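Local coordinates for lyase/mutase (Burkholderia cenocepacia, PDB 4LSB), which belongs to the phosphoenolpyruvate phosphomutase family of TIM-barrel lyases and mutases and carries a magnesium ion, at residues A21-A24 with L25-P29; D75-L78 with D79-D83; T265-F268 with T269-A272. All coordinates share one frame; numbering follows the deposited sequence.

Interaction 1. Residues A21-A24 with L25-P29; sequences AFRA and LHTRP
F22 and H26 form a local edge-to-face aromatic pair where helix 14-25 runs out, just before strand 32-34 of the barrel. The imidazole sets its edge against the phenyl face, planes at 88°, with H26 CE1 over the centre of the ring and 3.6 Å from F22 CZ. The same imidazole turns back to the backbone: H26 ND1 donates to F22 O at 2.8 Å, with the oxygen close to the imidazole plane. One ring is thus fixed by a bond at ND1 and by the phenyl face at CE1, while H26 NE2 is taken by R238. F22 CG stands anti to the backbone N (chi1 -170°), which carries the phenyl ring down to H26; its CD1 also meets L25 CD1 at 4.0 Å. On the outer side R23 NH1 lies 3.7 Å from T27 CG2, and a water links R23 NH1 with T27 OG1, although E20 is the stronger partner of this guanidinium. A24 O accepts from two backbone donors, T27 N at 3.1 Å from above its carbonyl plane and R28 N at 3.3 Å nearly along the C=O axis. H26 N also bonds R23 O, an i to i+3 link; tightening of this kind is common at helix C-termini, and here it ends helix 14-25 ahead of strand 32-34, the first of the TIM barrel.

Interaction 2. Residues D75-L78 with D79-D83; sequences DAML and DHIAD
The imidazole of H80 is the flat group here, and the sulfur of M77 approaches it obliquely, one helical turn earlier: M77 SD is 4.8 Å from the ring centroid and 73° off the ring normal. Its closest approach is to H80 CD2, at 3.8 Å. The side chains of M77 and H80 lie side by side and point the same way, since both place CG anti to the backbone N (chi1 -161° for M77, 180° for H80); the methionine then bends at its next two torsions, bringing SD alongside the imidazole. The ring of Y61 on helix 58-64 also meets the imidazole. I81 comes in beside M77, its CD1 4.4 Å from M77 CG and 4.3 Å from L78 CD2, so that one methyl group bridges two residues of the preceding turn. Beneath the side chains runs the regular i to i+4 ladder of helix 74-88. Its shortest rung is I81 N to M77 O, 2.7 Å and nearly straight; D79 N reaches D75 O at 3.0 Å. A water donates to D75 O and, weakly, to D79 OD1 on the exposed side. The carboxylates of D75 and D79 stay apart, D75 OD1 to D79 OD2 being 6.9 Å, and any repulsion between them is probably modest. The chemistry is therefore divided around the helix: the side chains of M77, H80 and I81 are buried against helix 58-64 and neighbouring loops, M77 touching the magnesium ligand S58, whereas the two acids keep to the exposed surface.

Interaction 3. Residues T265-F268 with T269-A272; sequences TFTF and TQAA
T269, its hydroxyl bonded back to the carbonyl of F266 three residues earlier, and successive i to i+3 turns organise the connection between helix 244-263 and helix 275-283. F266 O accepts twice from the same threonine: from T269 OG1 at 2.6 Å, almost in line with the carbonyl, and from T269 N at 3.0 Å, well above the carbonyl plane. T269 OG1 sits between its own backbone N and carbonyl carbon (chi1 61°), and this rotation leaves CG2 to lie over the ring of F268. The next link is again i to i+3, Q270 N to T267 O at 3.0 Å with an N-H...O angle of 162°; A271 N adds a weak bond to F268 O. A water bridges the turn, donating to T267 O and accepting from A271 N. E259 on the preceding helix holds the turn from outside, bonding the hydroxyls of T265 and T267 and the backbone N of F268, while the phenyl rings of F266 and F268 pack on M260. The second subunit packs here too, L225 of that chain meeting T269 and Q270 and L226 of that chain meeting F266, at the dimer interface. Within the turn, the methyl makes a CH-pi contact: T269 CG2 lies 3.8 Å from the centroid of the F268 ring, 23° off its normal, and comes nearest at F268 CE1, 3.5 Å away.

Overall arrangement
The three contacts are all local and follow one another along the chain, and none touches another. Interactions 1 and 2 both belong to the barrel, their centres 25 Å apart and nearest atoms about 12 Å apart: the first leads into strand 32-34, the second lies in helix 74-88. Only interaction 2 is close to the metal, the side chain of M77 being about 7 Å from the magnesium ion, whose site includes S58 and E97. Interaction 3 stands well away, 40 Å from interaction 1 and 34 Å from interaction 2 between centres, beyond helix 244-263, where it meets the second subunit.

Interaction 1. Residues A21-A24 with L25-P29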
loop_
_atom_site.group_PDB
_atom_site.type_symbol
_atom_site.label_atom_id
_atom_site.label_comp_id
_atom_site.label_asym_id
_atom_site.label_seq_id
_atom_site.Cartn_x
_atom_site.Cartn_y
_atom_site.Cartn_z
ATOM N N ALA B 21 17.035 2.594 22.188
ATOM C CA ALA B 21 15.670 2.213 22.528
ATOM C C ALA B 21 15.351 0.787 22.005
ATOM O O ALA B 21 14.732 -0.058 22.687
ATOM C CB ALA B 21 14.696 3.245 21.991
ATOM N N PHE B 22 15.808 0.499 20.791
ATOM C CA PHE B 22 15.538 -0.794 20.165
ATOM C C PHE B 22 16.235 -1.916 20.920
ATOM O O PHE B 22 15.620 -2.948 21.194
ATOM C CB PHE B 22 15.967 -0.798 18.719
ATOM C CG PHE B 22 15.497 -2.008 17.967
ATOM C CD1 PHE B 22 14.147 -2.345 17.938
ATOM C CD2 PHE B 22 16.376 -2.795 17.295
ATOM C CE1 PHE B 22 13.703 -3.465 17.212
ATOM C CE2 PHE B 22 15.941 -3.903 16.567
ATOM C CZ PHE B 22 14.607 -4.231 16.538
ATOM N N ARG B 23 17.518 -1.730 21.248
ATOM C CA ARG B 23 18.261 -2.755 21.975
ATOM C C ARG B 23 17.568 -3.029 23.339
ATOM O O ARG B 23 17.421 -4.180 23.720
ATOM C CB ARG B 23 19.739 -2.335 22.185
ATOM C CG ARG B 23 20.621 -3.393 22.869
ATOM C CD ARG B 23 21.809 -2.772 23.651
ATOM N NE ARG B 23 21.309 -1.949 24.767
ATOM C CZ ARG B 23 20.924 -2.404 25.975
ATOM N NH1 ARG B 23 21.012 -3.697 26.305
ATOM N NH2 ARG B 23 20.448 -1.548 26.873
ATOM N N ALA B 24 17.146 -1.955 24.017
ATOM C CA ALA B 24 16.463 -2.019 25.313
ATOM C C ALA B 24 15.134 -2.791 25.284
ATOM O O ALA B 24 14.779 -3.421 26.292
ATOM C CB ALA B 24 16.232 -0.625 25.871
ATOM N N LEU B 25 14.398 -2.717 24.171
ATOM C CA LEU B 25 13.162 -3.515 24.010
ATOM C C LEU B 25 13.461 -4.953 24.207
ATOM O O LEU B 25 12.606 -5.668 24.725
ATOM C CB LEU B 25 12.495 -3.364 22.623
ATOM C CG LEU B 25 11.965 -1.995 22.335
ATOM C CD1 LEU B 25 11.501 -1.766 20.922
ATOM C CD2 LEU B 25 10.857 -1.687 23.351
ATOM N N HIS B 26 14.674 -5.388 23.847
ATOM C CA HIS B 26 15.003 -6.806 23.908
ATOM C C HIS B 26 15.417 -7.319 25.292
ATOM O O HIS B 26 15.600 -8.521 25.442
ATOM C CB HIS B 26 16.110 -7.175 22.918
ATOM C CG HIS B 26 15.720 -6.993 21.487
ATOM N ND1 HIS B 26 15.706 -5.761 20.891
ATOM C CD2 HIS B 26 15.343 -7.881 20.541
ATOM C CE1 HIS B 26 15.326 -5.886 19.639
ATOM N NE2 HIS B 26 15.091 -7.163 19.402
ATOM N N THR B 27 15.660 -6.417 26.218
ATOM C CA THR B 27 16.200 -6.798 27.533
ATOM C C THR B 27 15.196 -6.556 28.645
ATOM O O THR B 27 15.383 -7.038 29.754
ATOM C CB THR B 27 17.505 -6.071 27.840
ATOM O OG1 THR B 27 17.275 -4.665 27.869
ATOM C CG2 THR B 27 18.576 -6.420 26.772
ATOM N N ARG B 28 14.099 -5.881 28.359
ATOM C CA ARG B 28 13.079 -5.733 29.387
ATOM C C ARG B 28 12.230 -7.002 29.449
ATOM O O ARG B 28 12.208 -7.833 28.496
ATOM C CB ARG B 28 12.264 -4.461 29.158
ATOM C CG ARG B 28 11.296 -4.539 28.054
ATOM C CD ARG B 28 10.643 -3.189 27.822
ATOM N NE ARG B 28 9.561 -3.432 26.883
ATOM C CZ ARG B 28 8.934 -2.509 26.166
ATOM N NH1 ARG B 28 9.276 -1.230 26.247
ATOM N NH2 ARG B 28 7.945 -2.890 25.370
ATOM N N PRO B 29 11.497 -7.173 30.568
ATOM C CA PRO B 29 10.715 -8.374 30.699
ATOM C C PRO B 29 9.627 -8.529 29.659
ATOM O O PRO B 29 9.010 -7.546 29.204
ATOM C CB PRO B 29 10.086 -8.250 32.115
ATOM C CG PRO B 29 10.996 -7.314 32.870
ATOM C CD PRO B 29 11.530 -6.376 31.815
HETATM O O HOH W 1 19.866 -3.915 29.306
HETATM O O HOH W 2 15.473 -2.714 29.005
#

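Interaction 2. Residues D75-L78 with D79-D83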
loop_
_atom_site.group_PDB
_atom_site.type_symbol
_atom_site.label_atom_id
_atom_site.label_comp_id
_atom_site.label_asym_id
_atom_site.label_seq_id
_atom_site.Cartn_x
_atom_site.Cartn_y
_atom_site.Cartn_z
ATOM N N ASP B 75 19.209 -1.997 -3.776
ATOM C CA ASP B 75 19.092 -0.532 -3.780
ATOM C C ASP B 75 17.634 -0.129 -3.491
ATOM O O ASP B 75 17.363 0.854 -2.802
ATOM C CB ASP B 75 19.599 0.090 -5.092
ATOM C CG ASP B 75 21.137 0.235 -5.125
ATOM O OD1 ASP B 75 21.799 0.085 -4.066
ATOM O OD2 ASP B 75 21.705 0.533 -6.207
ATOM N N ALA B 76 16.716 -0.914 -4.047
ATOM C CA ALA B 76 15.283 -0.742 -3.869
ATOM C C ALA B 76 14.968 -0.873 -2.373
ATOM O O ALA B 76 14.286 -0.024 -1.785
ATOM C CB ALA B 76 14.510 -1.805 -4.690
ATOM N N MET B 77 15.543 -1.879 -1.741
ATOM C CA MET B 77 15.330 -2.074 -0.282
ATOM C C MET B 77 15.921 -0.930 0.552
ATOM O O MET B 77 15.328 -0.462 1.516
ATOM C CB MET B 77 15.897 -3.413 0.199
ATOM C CG MET B 77 15.329 -3.865 1.531
ATOM S SD MET B 77 13.495 -3.975 1.503
ATOM C CE MET B 77 13.226 -5.413 0.476
ATOM N N LEU B 78 17.093 -0.465 0.165
ATOM C CA LEU B 78 17.716 0.630 0.902
ATOM C C LEU B 78 16.863 1.896 0.847
ATOM O O LEU B 78 16.709 2.595 1.847
ATOM C CB LEU B 78 19.141 0.886 0.408
ATOM C CG LEU B 78 20.159 -0.227 0.704
ATOM C CD1 LEU B 78 21.481 0.146 0.022
ATOM C CD2 LEU B 78 20.402 -0.391 2.192
ATOM N N ASP B 79 16.325 2.217 -0.332
ATOM C CA ASP B 79 15.390 3.312 -0.456
ATOM C C ASP B 79 14.161 3.102 0.445
ATOM O O ASP B 79 13.701 4.059 1.092
ATOM C CB ASP B 79 14.934 3.515 -1.920
ATOM C CG ASP B 79 16.027 4.106 -2.799
ATOM O OD1 ASP B 79 16.928 4.799 -2.289
ATOM O OD2 ASP B 79 15.976 3.869 -4.024
ATOM N N HIS B 80 13.659 1.866 0.453
ATOM C CA HIS B 80 12.450 1.476 1.213
ATOM C C HIS B 80 12.719 1.639 2.713
ATOM O O HIS B 80 11.926 2.235 3.454
ATOM C CB HIS B 80 12.060 0.038 0.842
ATOM C CG HIS B 80 10.839 -0.501 1.551
ATOM N ND1 HIS B 80 9.592 0.074 1.451
ATOM C CD2 HIS B 80 10.679 -1.598 2.332
ATOM C CE1 HIS B 80 8.720 -0.635 2.152
ATOM N NE2 HIS B 80 9.354 -1.666 2.679
ATOM N N ILE B 81 13.858 1.160 3.162
ATOM C CA ILE B 81 14.229 1.349 4.565
ATOM C C ILE B 81 14.203 2.823 4.916
ATOM O O ILE B 81 13.596 3.226 5.923
ATOM C CB ILE B 81 15.621 0.807 4.854
ATOM C CG1 ILE B 81 15.616 -0.706 4.785
ATOM C CG2 ILE B 81 16.075 1.285 6.217
ATOM C CD1 ILE B 81 17.030 -1.275 4.689
ATOM N N ALA B 82 14.872 3.661 4.115
ATOM C CA ALA B 82 14.879 5.101 4.393
ATOM C C ALA B 82 13.453 5.712 4.435
ATOM O O ALA B 82 13.180 6.652 5.233
ATOM C CB ALA B 82 15.751 5.848 3.369
ATOM N N ASP B 83 12.588 5.227 3.564
ATOM C CA ASP B 83 11.210 5.734 3.512
ATOM C C ASP B 83 10.507 5.406 4.821
ATOM O O ASP B 83 9.780 6.215 5.324
ATOM C CB ASP B 83 10.373 5.078 2.394
ATOM C CG ASP B 83 10.645 5.655 1.022
ATOM O OD1 ASP B 83 11.279 6.729 0.912
ATOM O OD2 ASP B 83 10.234 4.981 0.048
HETATM O O HOH W 3 19.684 2.772 -2.725
#

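Interaction 3. Residues T265-F268 with T269-A272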
loop_
_atom_site.group_PDB
_atom_site.type_symbol
_atom_site.label_atom_id
_atom_site.label_comp_id
_atom_site.label_asym_id
_atom_site.label_seq_id
_atom_site.Cartn_x
_atom_site.Cartn_y
_atom_site.Cartn_z
ATOM N N THR B 265 -22.197 -4.089 -5.712
ATOM C CA THR B 265 -22.464 -3.365 -4.480
ATOM C C THR B 265 -21.140 -2.942 -3.793
ATOM O O THR B 265 -20.031 -3.457 -4.104
ATOM C CB THR B 265 -23.380 -4.187 -3.530
ATOM O OG1 THR B 265 -22.805 -5.500 -3.285
ATOM C CG2 THR B 265 -24.775 -4.330 -4.107
ATOM N N PHE B 266 -21.260 -1.980 -2.882
ATOM C CA PHE B 266 -20.144 -1.312 -2.274
ATOM C C PHE B 266 -20.196 -1.311 -0.752
ATOM O O PHE B 266 -19.677 -0.390 -0.071
ATOM C CB PHE B 266 -20.136 0.113 -2.805
ATOM C CG PHE B 266 -20.118 0.188 -4.315
ATOM C CD1 PHE B 266 -18.936 0.019 -5.011
ATOM C CD2 PHE B 266 -21.282 0.378 -5.033
ATOM C CE1 PHE B 266 -18.894 0.072 -6.384
ATOM C CE2 PHE B 266 -21.255 0.417 -6.409
ATOM C CZ PHE B 266 -20.051 0.267 -7.091
ATOM N N THR B 267 -20.859 -2.324 -0.186
ATOM C CA THR B 267 -21.067 -2.346 1.264
ATOM C C THR B 267 -19.741 -2.560 2.002
ATOM O O THR B 267 -19.600 -2.250 3.181
ATOM C CB THR B 267 -22.077 -3.434 1.682
ATOM O OG1 THR B 267 -21.569 -4.750 1.377
ATOM C CG2 THR B 267 -23.408 -3.173 1.045
ATOM N N PHE B 268 -18.751 -3.077 1.285
ATOM C CA PHE B 268 -17.433 -3.147 1.850
ATOM C C PHE B 268 -16.919 -1.793 2.439
ATOM O O PHE B 268 -16.074 -1.767 3.300
ATOM C CB PHE B 268 -16.481 -3.720 0.807
ATOM C CG PHE B 268 -16.071 -2.742 -0.252
ATOM C CD1 PHE B 268 -15.107 -1.766 0.010
ATOM C CD2 PHE B 268 -16.629 -2.805 -1.508
ATOM C CE1 PHE B 268 -14.693 -0.915 -0.971
ATOM C CE2 PHE B 268 -16.250 -1.892 -2.508
ATOM C CZ PHE B 268 -15.258 -0.972 -2.234
ATOM N N THR B 269 -17.461 -0.672 1.941
ATOM C CA THR B 269 -17.024 0.626 2.265
ATOM C C THR B 269 -17.434 0.994 3.681
ATOM O O THR B 269 -16.828 1.891 4.279
ATOM C CB THR B 269 -17.590 1.680 1.269
ATOM O OG1 THR B 269 -19.016 1.656 1.334
ATOM C CG2 THR B 269 -17.145 1.445 -0.197
ATOM N N GLN B 270 -18.424 0.283 4.229
ATOM C CA GLN B 270 -18.937 0.542 5.568
ATOM C C GLN B 270 -17.871 0.260 6.635
ATOM O O GLN B 270 -17.721 1.032 7.592
ATOM C CB GLN B 270 -20.221 -0.301 5.808
ATOM C CG GLN B 270 -21.380 0.032 4.830
ATOM C CD GLN B 270 -22.684 -0.732 5.117
ATOM O OE1 GLN B 270 -22.732 -1.667 5.948
ATOM N NE2 GLN B 270 -23.744 -0.352 4.423
ATOM N N ALA B 271 -17.068 -0.775 6.438
ATOM C CA ALA B 271 -15.942 -1.059 7.376
ATOM C C ALA B 271 -14.625 -0.314 7.097
ATOM O O ALA B 271 -13.698 -0.426 7.870
ATOM C CB ALA B 271 -15.667 -2.532 7.421
ATOM N N ALA B 272 -14.545 0.444 6.029
ATOM C CA ALA B 272 -13.358 1.214 5.707
ATOM C C ALA B 272 -13.088 2.314 6.725
ATOM O O ALA B 272 -13.986 2.832 7.365
ATOM C CB ALA B 272 -13.510 1.844 4.324
HETATM O O HOH W 4 -18.287 -3.047 5.405
#